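Local coordinates for VP1 (Merkel cell polyomavirus, PDB 4FMH), which forms the pentameric units of the icosahedral Merkel cell polyomavirus capsid and binds sialylated oligosaccharides, a step required for infection, at the interface of chains A and B. Coordinates in Å, arbitrary orientation; residue numbers count along the deposited sequence, not the author numbering. Chains: chain A/B, VP1.

The interface of chains A and B. Residues chain A 29, 46-47, 102-103, 274-275; chain B 145, 147, 179-181, 201.
This is a side-by-side subunit interface within the VP1 pentamer, the five-copy unit of the capsid. It joins neighbouring jelly-roll domains through an apolar patch with polar clasps along one side. Chain B contributes the end of the 3-10 helix 176-179 and the residues that follow it. A:Asn29 holds the backbone there. Its side-chain carbonyl OD1 accepts the N-H of B:Leu181 at 2.8 Å, on a lone pair and nearly straight, 166° at the hydrogen. The same amide turns its ND2 to the B:Leu181 carbonyl O in a weaker bond, so both ends of the A:Asn29 amide pair with one backbone residue. This pairing should fix the rotation of the amide.

A second clasp uses B:Gln179, whose side chain runs extended beyond CG. Its NE2 donates to the backbone O of A:Tyr46 at 2.8 Å, on a lone pair, though bent to 135° at the hydrogen. That oxygen also accepts the A:Thr47 hydroxyl OG1 at 2.6 Å, so two donors grip it. A:Thr47 CG2 lies 3.6 Å above the centre of the A:Tyr46 ring, packing against one face.

Between the clasps and B:Cys201, B:Leu147 meets A:Pro275 tip to tip, with its CD1 3.5 Å from the ring carbon CD. The B:Leu147 CG is anti to its backbone N (chi1 -172°). The other branch, CD2, touches A:Leu274 CD2. B:Leu181 crosses A:Val102 at about a right angle, CD1 lying near both methyls. A:Val102 CG1 also packs on B:Gln145 CG, whose chain bends at chi2. At the far end, the B:Cys201 thiol sulphur SG sits 3.8 Å from A:Gly103 CA.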
loop_
_atom_site.group_PDB
_atom_site.type_symbol
_atom_site.label_atom_id
_atom_site.label_comp_id
_atom_site.label_asym_id
_atom_site.label_seq_id
_atom_site.Cartn_x
_atom_site.Cartn_y
_atom_site.Cartn_z
ATOM N N ASN A 29 14.752 -20.318 15.834
ATOM C CA ASN A 29 14.902 -19.121 16.650
ATOM C C ASN A 29 15.891 -18.135 16.023
ATOM O O ASN A 29 16.827 -18.552 15.329
ATOM C CB ASN A 29 15.300 -19.477 18.076
ATOM C CG ASN A 29 14.100 -19.808 18.945
ATOM O OD1 ASN A 29 13.109 -19.076 18.964
ATOM N ND2 ASN A 29 14.189 -20.908 19.676
ATOM N N TYR A 46 19.191 -12.194 24.432
ATOM C CA TYR A 46 18.837 -13.190 23.423
ATOM C C TYR A 46 17.676 -12.689 22.556
ATOM O O TYR A 46 16.680 -12.194 23.084
ATOM C CB TYR A 46 18.488 -14.493 24.131
ATOM C CG TYR A 46 17.854 -15.573 23.290
ATOM C CD1 TYR A 46 18.559 -16.195 22.259
ATOM C CD2 TYR A 46 16.560 -16.008 23.569
ATOM C CE1 TYR A 46 17.974 -17.211 21.506
ATOM C CE2 TYR A 46 15.969 -17.021 22.830
ATOM C CZ TYR A 46 16.679 -17.619 21.805
ATOM O OH TYR A 46 16.082 -18.624 21.086
ATOM N N THR A 47 17.844 -12.819 21.233
ATOM C CA THR A 47 16.948 -12.288 20.163
ATOM C C THR A 47 17.141 -10.793 19.866
ATOM O O THR A 47 16.331 -10.178 19.159
ATOM C CB THR A 47 15.433 -12.656 20.317
ATOM O OG1 THR A 47 14.809 -11.807 21.291
ATOM C CG2 THR A 47 15.254 -14.132 20.710
ATOM N N VAL A 102 6.546 -16.137 14.279
ATOM C CA VAL A 102 5.927 -16.374 15.592
ATOM C C VAL A 102 6.266 -15.244 16.568
ATOM O O VAL A 102 7.367 -14.685 16.521
ATOM C CB VAL A 102 6.424 -17.738 16.157
ATOM C CG1 VAL A 102 5.928 -17.994 17.602
ATOM C CG2 VAL A 102 5.999 -18.859 15.229
ATOM N N GLY A 103 5.320 -14.914 17.451
ATOM C CA GLY A 103 5.546 -13.888 18.473
ATOM C C GLY A 103 5.314 -12.461 18.003
ATOM O O GLY A 103 5.797 -11.503 18.623
ATOM N N LEU A 274 12.418 -12.159 15.449
ATOM C CA LEU A 274 11.431 -13.127 15.905
ATOM C C LEU A 274 11.682 -14.505 15.274
ATOM O O LEU A 274 12.312 -14.598 14.202
ATOM C CB LEU A 274 10.009 -12.636 15.571
ATOM C CG LEU A 274 9.456 -11.413 16.314
ATOM C CD1 LEU A 274 8.071 -11.073 15.768
ATOM C CD2 LEU A 274 9.395 -11.630 17.838
ATOM N N PRO A 275 11.194 -15.583 15.925
ATOM C CA PRO A 275 11.368 -16.922 15.362
ATOM C C PRO A 275 10.416 -17.156 14.205
ATOM O O PRO A 275 9.451 -16.407 14.034
ATOM C CB PRO A 275 10.990 -17.856 16.529
ATOM C CG PRO A 275 10.805 -16.958 17.728
ATOM C CD PRO A 275 10.420 -15.634 17.176
ATOM N N GLN B 145 0.807 -19.752 21.583
ATOM C CA GLN B 145 2.234 -19.865 21.835
ATOM C C GLN B 145 2.647 -18.620 22.615
ATOM O O GLN B 145 2.270 -17.504 22.250
ATOM C CB GLN B 145 3.010 -19.948 20.510
ATOM C CG GLN B 145 4.538 -19.813 20.644
ATOM C CD GLN B 145 5.194 -20.986 21.364
ATOM O OE1 GLN B 145 5.096 -22.134 20.922
ATOM N NE2 GLN B 145 5.894 -20.698 22.465
ATOM N N LEU B 147 5.373 -15.842 23.911
ATOM C CA LEU B 147 6.641 -15.180 23.569
ATOM C C LEU B 147 6.539 -13.742 24.012
ATOM O O LEU B 147 5.571 -13.054 23.681
ATOM C CB LEU B 147 6.935 -15.259 22.055
ATOM C CG LEU B 147 8.297 -14.795 21.528
ATOM C CD1 LEU B 147 8.637 -15.547 20.234
ATOM C CD2 LEU B 147 8.365 -13.268 21.307
ATOM N N GLN B 179 12.010 -15.240 25.303
ATOM C CA GLN B 179 12.097 -14.163 24.328
ATOM C C GLN B 179 12.103 -14.744 22.903
ATOM O O GLN B 179 11.885 -14.023 21.928
ATOM C CB GLN B 179 13.322 -13.278 24.606
ATOM C CG GLN B 179 13.054 -12.214 25.667
ATOM C CD GLN B 179 14.315 -11.597 26.273
ATOM O OE1 GLN B 179 14.281 -11.081 27.390
ATOM N NE2 GLN B 179 15.419 -11.636 25.538
ATOM N N GLY B 180 12.350 -16.049 22.806
ATOM C CA GLY B 180 12.220 -16.802 21.555
ATOM C C GLY B 180 11.086 -17.808 21.673
ATOM O O GLY B 180 10.255 -17.713 22.581
ATOM N N LEU B 181 11.039 -18.768 20.756
ATOM C CA LEU B 181 10.013 -19.808 20.805
ATOM C C LEU B 181 10.431 -20.921 21.763
ATOM O O LEU B 181 11.377 -21.667 21.483
ATOM C CB LEU B 181 9.720 -20.371 19.409
ATOM C CG LEU B 181 8.383 -21.105 19.211
ATOM C CD1 LEU B 181 8.116 -21.324 17.729
ATOM C CD2 LEU B 181 8.326 -22.443 19.976
ATOM N N CYS B 201 0.458 -15.498 21.221
ATOM C CA CYS B 201 0.113 -15.407 19.812
ATOM C C CYS B 201 -0.458 -16.755 19.369
ATOM O O CYS B 201 -0.249 -17.758 20.058
ATOM C CB CYS B 201 1.349 -15.034 18.990
ATOM S SG CYS B 201 2.670 -16.277 18.990
#